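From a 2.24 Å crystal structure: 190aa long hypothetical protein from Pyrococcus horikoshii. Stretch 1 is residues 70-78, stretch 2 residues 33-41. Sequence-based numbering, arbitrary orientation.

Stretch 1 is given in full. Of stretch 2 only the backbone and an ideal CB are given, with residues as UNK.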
ATOM      1  N   HIS E  70     -13.204   0.772 -29.056  1.00 42.86           N
ATOM      2  CA  HIS E  70     -12.294   1.028 -27.939  1.00 43.48           C
ATOM      3  C   HIS E  70     -12.951   0.941 -26.572  1.00 43.97           C
ATOM      4  O   HIS E  70     -14.104   1.361 -26.391  1.00 37.89           O
ATOM      5  CB  HIS E  70     -11.675   2.427 -28.079  1.00 45.85           C
ATOM      6  CG  HIS E  70     -10.904   2.628 -29.346  1.00 50.48           C
ATOM      7  ND1 HIS E  70      -9.636   2.118 -29.537  1.00 46.23           N
ATOM      8  CD2 HIS E  70     -11.224   3.278 -30.492  1.00 46.28           C
ATOM      9  CE1 HIS E  70      -9.209   2.445 -30.743  1.00 52.09           C
ATOM     10  NE2 HIS E  70     -10.154   3.150 -31.344  1.00 50.36           N
ATOM     11  N   TYR E  71     -12.216   0.402 -25.604  1.00 39.48           N
ATOM     12  CA  TYR E  71     -12.723   0.318 -24.237  1.00 34.18           C
ATOM     13  C   TYR E  71     -11.706   0.984 -23.342  1.00 33.03           C
ATOM     14  O   TYR E  71     -10.549   0.575 -23.303  1.00 42.68           O
ATOM     15  CB  TYR E  71     -12.902  -1.128 -23.759  1.00 39.64           C
ATOM     16  CG  TYR E  71     -13.815  -1.971 -24.602  1.00 43.16           C
ATOM     17  CD1 TYR E  71     -13.401  -2.435 -25.848  1.00 47.16           C
ATOM     18  CD2 TYR E  71     -15.091  -2.326 -24.151  1.00 39.83           C
ATOM     19  CE1 TYR E  71     -14.228  -3.237 -26.633  1.00 41.35           C
ATOM     20  CE2 TYR E  71     -15.934  -3.132 -24.934  1.00 33.08           C
ATOM     21  CZ  TYR E  71     -15.487  -3.582 -26.174  1.00 35.36           C
ATOM     22  OH  TYR E  71     -16.285  -4.379 -26.955  1.00 37.69           O
ATOM     23  N   ILE E  72     -12.128   2.015 -22.630  1.00 32.52           N
ATOM     24  CA  ILE E  72     -11.231   2.706 -21.730  1.00 30.22           C
ATOM     25  C   ILE E  72     -11.765   2.572 -20.332  1.00 33.68           C
ATOM     26  O   ILE E  72     -12.837   3.071 -19.998  1.00 28.92           O
ATOM     27  CB  ILE E  72     -11.077   4.169 -22.108  1.00 35.63           C
ATOM     28  CG1 ILE E  72     -10.166   4.257 -23.325  1.00 30.45           C
ATOM     29  CG2 ILE E  72     -10.488   4.964 -20.946  1.00 31.34           C
ATOM     30  CD1 ILE E  72     -10.344   5.521 -24.042  1.00 62.74           C
ATOM     31  N   LEU E  73     -10.993   1.869 -19.521  1.00 34.60           N
ATOM     32  CA  LEU E  73     -11.356   1.608 -18.156  1.00 25.40           C
ATOM     33  C   LEU E  73     -10.465   2.327 -17.149  1.00 26.83           C
ATOM     34  O   LEU E  73      -9.246   2.397 -17.321  1.00 34.12           O
ATOM     35  CB  LEU E  73     -11.301   0.103 -17.930  1.00 41.91           C
ATOM     36  CG  LEU E  73     -11.583  -0.393 -16.518  1.00 44.78           C
ATOM     37  CD1 LEU E  73     -12.996  -0.002 -16.117  1.00 49.58           C
ATOM     38  CD2 LEU E  73     -11.402  -1.898 -16.478  1.00 46.92           C
ATOM     39  N   GLU E  74     -11.088   2.891 -16.114  1.00 27.70           N
ATOM     40  CA  GLU E  74     -10.347   3.551 -15.047  1.00 28.79           C
ATOM     41  C   GLU E  74     -10.929   3.142 -13.700  1.00 27.26           C
ATOM     42  O   GLU E  74     -12.124   3.247 -13.456  1.00 24.79           O
ATOM     43  CB  GLU E  74     -10.360   5.076 -15.180  1.00 31.23           C
ATOM     44  CG  GLU E  74      -9.401   5.755 -14.184  1.00 24.05           C
ATOM     45  CD  GLU E  74      -9.004   7.172 -14.599  1.00 39.07           C
ATOM     46  OE1 GLU E  74      -9.801   7.842 -15.281  1.00 35.55           O
ATOM     47  OE2 GLU E  74      -7.903   7.631 -14.225  1.00 29.47           O
ATOM     48  N   LEU E  75     -10.055   2.644 -12.837  1.00 28.77           N
ATOM     49  CA  LEU E  75     -10.450   2.196 -11.517  1.00 31.13           C
ATOM     50  C   LEU E  75      -9.574   2.844 -10.455  1.00 34.01           C
ATOM     51  O   LEU E  75      -8.345   2.712 -10.456  1.00 36.29           O
ATOM     52  CB  LEU E  75     -10.336   0.667 -11.423  1.00 34.55           C
ATOM     53  CG  LEU E  75     -11.222  -0.123 -12.389  1.00 38.65           C
ATOM     54  CD1 LEU E  75     -11.041  -1.599 -12.156  1.00 41.13           C
ATOM     55  CD2 LEU E  75     -12.679   0.269 -12.178  1.00 37.80           C
ATOM     56  N   PHE E  76     -10.221   3.542  -9.541  1.00 28.73           N
ATOM     57  CA  PHE E  76      -9.516   4.207  -8.477  1.00 33.38           C
ATOM     58  C   PHE E  76      -9.325   3.256  -7.308  1.00 31.47           C
ATOM     59  O   PHE E  76      -9.930   3.392  -6.246  1.00 35.39           O
ATOM     60  CB  PHE E  76     -10.278   5.467  -8.081  1.00 33.82           C
ATOM     61  CG  PHE E  76     -10.350   6.479  -9.187  1.00 40.33           C
ATOM     62  CD1 PHE E  76     -11.321   6.376 -10.183  1.00 27.77           C
ATOM     63  CD2 PHE E  76      -9.406   7.508  -9.266  1.00 28.96           C
ATOM     64  CE1 PHE E  76     -11.350   7.291 -11.247  1.00 30.92           C
ATOM     65  CE2 PHE E  76      -9.427   8.430 -10.324  1.00 33.42           C
ATOM     66  CZ  PHE E  76     -10.399   8.321 -11.315  1.00 27.88           C
ATOM     67  N   TRP E  77      -8.481   2.268  -7.547  1.00 31.70           N
ATOM     68  CA  TRP E  77      -8.148   1.258  -6.565  1.00 41.45           C
ATOM     69  C   TRP E  77      -6.684   1.493  -6.293  1.00 41.78           C
ATOM     70  O   TRP E  77      -6.133   2.489  -6.746  1.00 47.70           O
ATOM     71  CB  TRP E  77      -8.354  -0.132  -7.170  1.00 38.60           C
ATOM     72  CG  TRP E  77      -9.770  -0.378  -7.609  1.00 45.00           C
ATOM     73  CD1 TRP E  77     -10.839   0.466  -7.459  1.00 44.40           C
ATOM     74  CD2 TRP E  77     -10.285  -1.569  -8.212  1.00 45.22           C
ATOM     75  NE1 TRP E  77     -11.984  -0.130  -7.925  1.00 43.76           N
ATOM     76  CE2 TRP E  77     -11.673  -1.379  -8.393  1.00 50.18           C
ATOM     77  CE3 TRP E  77      -9.708  -2.781  -8.615  1.00 43.03           C
ATOM     78  CZ2 TRP E  77     -12.495  -2.360  -8.958  1.00 46.84           C
ATOM     79  CZ3 TRP E  77     -10.525  -3.754  -9.177  1.00 37.34           C
ATOM     80  CH2 TRP E  77     -11.904  -3.536  -9.342  1.00 42.48           C
ATOM     81  N   HIS E  78      -6.048   0.591  -5.557  1.00 40.25           N
ATOM     82  CA  HIS E  78      -4.628   0.759  -5.291  1.00 47.70           C
ATOM     83  C   HIS E  78      -3.939   0.668  -6.653  1.00 45.73           C
ATOM     84  O   HIS E  78      -4.123  -0.311  -7.372  1.00 54.29           O
ATOM     85  CB  HIS E  78      -4.102  -0.351  -4.381  1.00 51.57           C
ATOM     86  CG  HIS E  78      -2.700  -0.118  -3.906  1.00 71.88           C
ATOM     87  ND1 HIS E  78      -1.860  -1.139  -3.514  1.00 77.28           N
ATOM     88  CD2 HIS E  78      -1.994   1.028  -3.751  1.00 75.56           C
ATOM     89  CE1 HIS E  78      -0.698  -0.631  -3.138  1.00 76.84           C
ATOM     90  NE2 HIS E  78      -0.755   0.681  -3.272  1.00 81.62           N
ATOM     91  N   UNK E  33     -17.510  10.772 -12.854  1.00 38.71           N
ATOM     92  CA  UNK E  33     -16.655  10.658 -11.676  1.00 38.83           C
ATOM     93  C   UNK E  33     -16.479   9.222 -11.174  1.00 36.30           C
ATOM     94  O   UNK E  33     -17.405   8.420 -11.229  1.00 39.04           O
ATOM     95  CB  UNK E  33     -17.230  11.518 -10.549  1.00 38.83           C
ATOM     96  N   UNK E  34     -15.280   8.900 -10.700  1.00 38.40           N
ATOM     97  CA  UNK E  34     -15.019   7.571 -10.162  1.00 29.61           C
ATOM     98  C   UNK E  34     -14.788   6.437 -11.142  1.00 35.88           C
ATOM     99  O   UNK E  34     -14.491   6.654 -12.316  1.00 29.48           O
ATOM    100  CB  UNK E  34     -16.197   7.179  -9.267  1.00 29.61           C
ATOM    101  N   UNK E  35     -14.913   5.208 -10.650  1.00 32.32           N
ATOM    102  CA  UNK E  35     -14.708   4.043 -11.496  1.00 34.61           C
ATOM    103  C   UNK E  35     -15.583   4.138 -12.734  1.00 41.76           C
ATOM    104  O   UNK E  35     -16.782   4.414 -12.630  1.00 35.51           O
ATOM    105  CB  UNK E  35     -15.005   2.754 -10.727  1.00 34.61           C
ATOM    106  N   UNK E  36     -14.985   3.918 -13.908  1.00 38.59           N
ATOM    107  CA  UNK E  36     -15.754   3.992 -15.142  1.00 29.03           C
ATOM    108  C   UNK E  36     -15.224   3.225 -16.352  1.00 35.00           C
ATOM    109  O   UNK E  36     -14.039   2.889 -16.460  1.00 30.08           O
ATOM    110  CB  UNK E  36     -15.882   5.465 -15.534  1.00 29.03           C
ATOM    111  N   UNK E  37     -16.149   2.963 -17.270  1.00 32.07           N
ATOM    112  CA  UNK E  37     -15.859   2.286 -18.513  1.00 32.85           C
ATOM    113  C   UNK E  37     -16.519   3.147 -19.590  1.00 37.60           C
ATOM    114  O   UNK E  37     -17.711   3.440 -19.514  1.00 40.18           O
ATOM    115  CB  UNK E  37     -16.363   0.841 -18.521  1.00 32.85           C
ATOM    116  N   UNK E  38     -15.721   3.583 -20.560  1.00 38.73           N
ATOM    117  CA  UNK E  38     -16.200   4.403 -21.665  1.00 38.34           C
ATOM    118  C   UNK E  38     -15.951   3.622 -22.949  1.00 42.49           C
ATOM    119  O   UNK E  38     -14.822   3.250 -23.251  1.00 42.47           O
ATOM    120  CB  UNK E  38     -15.511   5.769 -21.697  1.00 38.34           C
ATOM    121  N   UNK E  39     -17.015   3.379 -23.702  1.00 39.35           N
ATOM    122  CA  UNK E  39     -16.919   2.621 -24.943  1.00 33.41           C
ATOM    123  C   UNK E  39     -17.252   3.489 -26.133  1.00 40.04           C
ATOM    124  O   UNK E  39     -18.275   4.172 -26.155  1.00 38.60           O
ATOM    125  CB  UNK E  39     -17.845   1.404 -24.906  1.00 33.41           C
ATOM    126  N   UNK E  40     -16.369   3.469 -27.120  1.00 38.79           N
ATOM    127  CA  UNK E  40     -16.571   4.245 -28.327  1.00 46.23           C
ATOM    128  C   UNK E  40     -16.001   3.532 -29.546  1.00 48.82           C
ATOM    129  O   UNK E  40     -15.425   2.444 -29.445  1.00 41.38           O
ATOM    130  CB  UNK E  40     -15.935   5.629 -28.178  1.00 46.23           C
ATOM    131  N   UNK E  41     -16.173   4.157 -30.708  1.00 42.16           N
ATOM    132  CA  UNK E  41     -15.686   3.607 -31.959  1.00 40.50           C
ATOM    133  C   UNK E  41     -14.954   4.695 -32.740  1.00 41.45           C
ATOM    134  O   UNK E  41     -15.290   5.880 -32.650  1.00 42.96           O
ATOM    135  CB  UNK E  41     -16.837   3.024 -32.782  1.00 40.50           C
TER

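Residues 36 to 41 lie antiparallel to the strand of stretch 1, with side chains alternating between the face that carries His70, Ile72 and Glu74 and the face that carries Tyr71 and Leu73. Residues 33 to 35 are loop.

Position 33 points its CB away, with nothing of stretch 1 within 5.5 Å, so the contact hardly restricts the choice. The deposited residue is Leu33, which makes no contact.

Position 34 has phi 78° and psi -163°, a backbone that by itself favours glycine. An ideal CB would lie 5.0 Å from CD1 of Phe76, so stretch 1 does not itself exclude a CB; the positive phi is the reason for glycine. The residue is Gly34; its carbonyl O sits at the edge of the Phe76 ring, 3.4 Å from CE1.

Position 35 is the most telling. Its CB points sideways, 3.7 Å from Leu75 CD2, and beyond it stretch 1 offers two donors, the backbone N of Phe76 and the indole NE1 of Trp77. A short side chain with acceptors suits, such as Asp or Asn, and one with two acceptor oxygens can serve both donors. It is Asp35: Phe76 N donates to Asp35 OD1 at 2.8 Å and Trp77 NE1 to Asp35 OD2 at 2.9 Å. The carboxylate thus ties down the chain where the strand of stretch 1 has ended. Water 1 adds a bridge, donating to Asp35 OD2 and Phe76 O.

Position 36 begins the ladder opposite Glu74, with mutual backbone hydrogen bonds. Its CB shares the face of Glu74, and nothing of stretch 1 crowds it, so several residue types would suit; a small hydroxyl is one of them, because a water beside Ile72 O can be reached from there. Ser36 is found, and water 2 donates to both Ser36 OG and Ile72 O, each at 3.0 Å.

Position 37 pairs with Leu73; its CB is 4.2 Å from Leu73 CD1, and Tyr71 shares the face. Leu, Ile, Val or Met would suit. Leu37 reaches along the sheet, its CD1 lying 4.1 Å from Tyr71 CB, near the plane of the tyrosine ring at its edge.

Position 38 pairs with Ile72 and puts its CB on the same face, 4.2 Å from Ile72 O. Its N donates to Ile72 O and its O accepts from Ile72 N, both at 3.0 Å, bonds that nearly any residue could make. The extended backbone (-119°/123°) welcomes beta-branched residues, and Val38 fits.

Position 39 is again extended, its CB 4.7 Å from Tyr71 CD2, so an aliphatic group could pack against that ring. Val39 does so, its CG2 3.8 Å from Tyr71 CD2.

Position 40 lies opposite His70, with Ile72 on the same face. A large apolar or aromatic side chain could reach both. Phe40, with chi1 p, places the face of its ring against His70 CB, 3.5 Å from the ring centroid, a CH-pi contact, while the two rings are slid apart. Ile72 CD1 meets the ring edge, 3.2 Å from Phe40 CE1.

Position 41 points away, with nothing of stretch 1 within 5.5 Å of the ideal CB, so long polar chains are acceptable. Arg41 extends and hydrogen-bonds elsewhere in the structure.

Stretch 2 (33-41) LGDSLVVFR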
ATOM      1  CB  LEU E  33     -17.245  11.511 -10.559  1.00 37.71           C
ATOM      2  CG  LEU E  33     -16.449  11.698  -9.273  1.00 38.73           C
ATOM      3  CD1 LEU E  33     -15.269  12.608  -9.525  1.00 30.43           C
ATOM      4  CD2 LEU E  33     -17.361  12.297  -8.212  1.00 31.58           C
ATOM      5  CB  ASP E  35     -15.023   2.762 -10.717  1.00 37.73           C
ATOM      6  CG  ASP E  35     -14.017   2.502  -9.602  1.00 45.66           C
ATOM      7  OD1 ASP E  35     -13.050   3.290  -9.499  1.00 38.40           O
ATOM      8  OD2 ASP E  35     -14.184   1.519  -8.842  1.00 43.01           O
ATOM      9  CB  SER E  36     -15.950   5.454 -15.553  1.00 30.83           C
ATOM     10  OG  SER E  36     -14.736   6.031 -15.996  1.00 31.05           O
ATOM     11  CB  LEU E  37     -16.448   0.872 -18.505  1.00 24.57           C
ATOM     12  CG  LEU E  37     -16.405   0.115 -19.842  1.00 31.50           C
ATOM     13  CD1 LEU E  37     -14.970  -0.055 -20.347  1.00 29.32           C
ATOM     14  CD2 LEU E  37     -17.066  -1.227 -19.651  1.00 26.04           C
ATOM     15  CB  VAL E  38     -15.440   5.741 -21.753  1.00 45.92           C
ATOM     16  CG1 VAL E  38     -15.974   6.568 -22.928  1.00 35.62           C
ATOM     17  CG2 VAL E  38     -15.586   6.510 -20.448  1.00 43.94           C
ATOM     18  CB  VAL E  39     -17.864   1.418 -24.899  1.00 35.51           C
ATOM     19  CG1 VAL E  39     -17.749   0.604 -26.167  1.00 31.36           C
ATOM     20  CG2 VAL E  39     -17.535   0.569 -23.668  1.00 31.12           C
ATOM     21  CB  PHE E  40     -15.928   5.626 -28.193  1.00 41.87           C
ATOM     22  CG  PHE E  40     -14.478   5.591 -27.797  1.00 47.33           C
ATOM     23  CD1 PHE E  40     -14.109   5.181 -26.520  1.00 44.03           C
ATOM     24  CD2 PHE E  40     -13.482   5.983 -28.689  1.00 42.31           C
ATOM     25  CE1 PHE E  40     -12.764   5.194 -26.117  1.00 42.83           C
ATOM     26  CE2 PHE E  40     -12.126   6.002 -28.299  1.00 47.26           C
ATOM     27  CZ  PHE E  40     -11.767   5.597 -27.013  1.00 48.76           C
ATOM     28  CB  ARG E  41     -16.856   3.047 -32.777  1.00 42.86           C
ATOM     29  CG  ARG E  41     -16.458   2.288 -34.035  1.00 51.76           C
ATOM     30  CD  ARG E  41     -17.705   1.779 -34.767  1.00 59.32           C
ATOM     31  NE  ARG E  41     -17.408   1.117 -36.039  1.00 68.76           N
ATOM     32  CZ  ARG E  41     -18.331   0.649 -36.880  1.00 65.10           C
ATOM     33  NH1 ARG E  41     -19.622   0.765 -36.594  1.00 59.26           N
ATOM     34  NH2 ARG E  41     -17.965   0.061 -38.011  1.00 60.88           N
TER
HETATM   35  O   HOH W   1     -13.171   2.992  -6.183  1.00 48.30           O
HETATM   36  O   HOH W   2     -12.700   5.406 -18.156  1.00 33.03           O
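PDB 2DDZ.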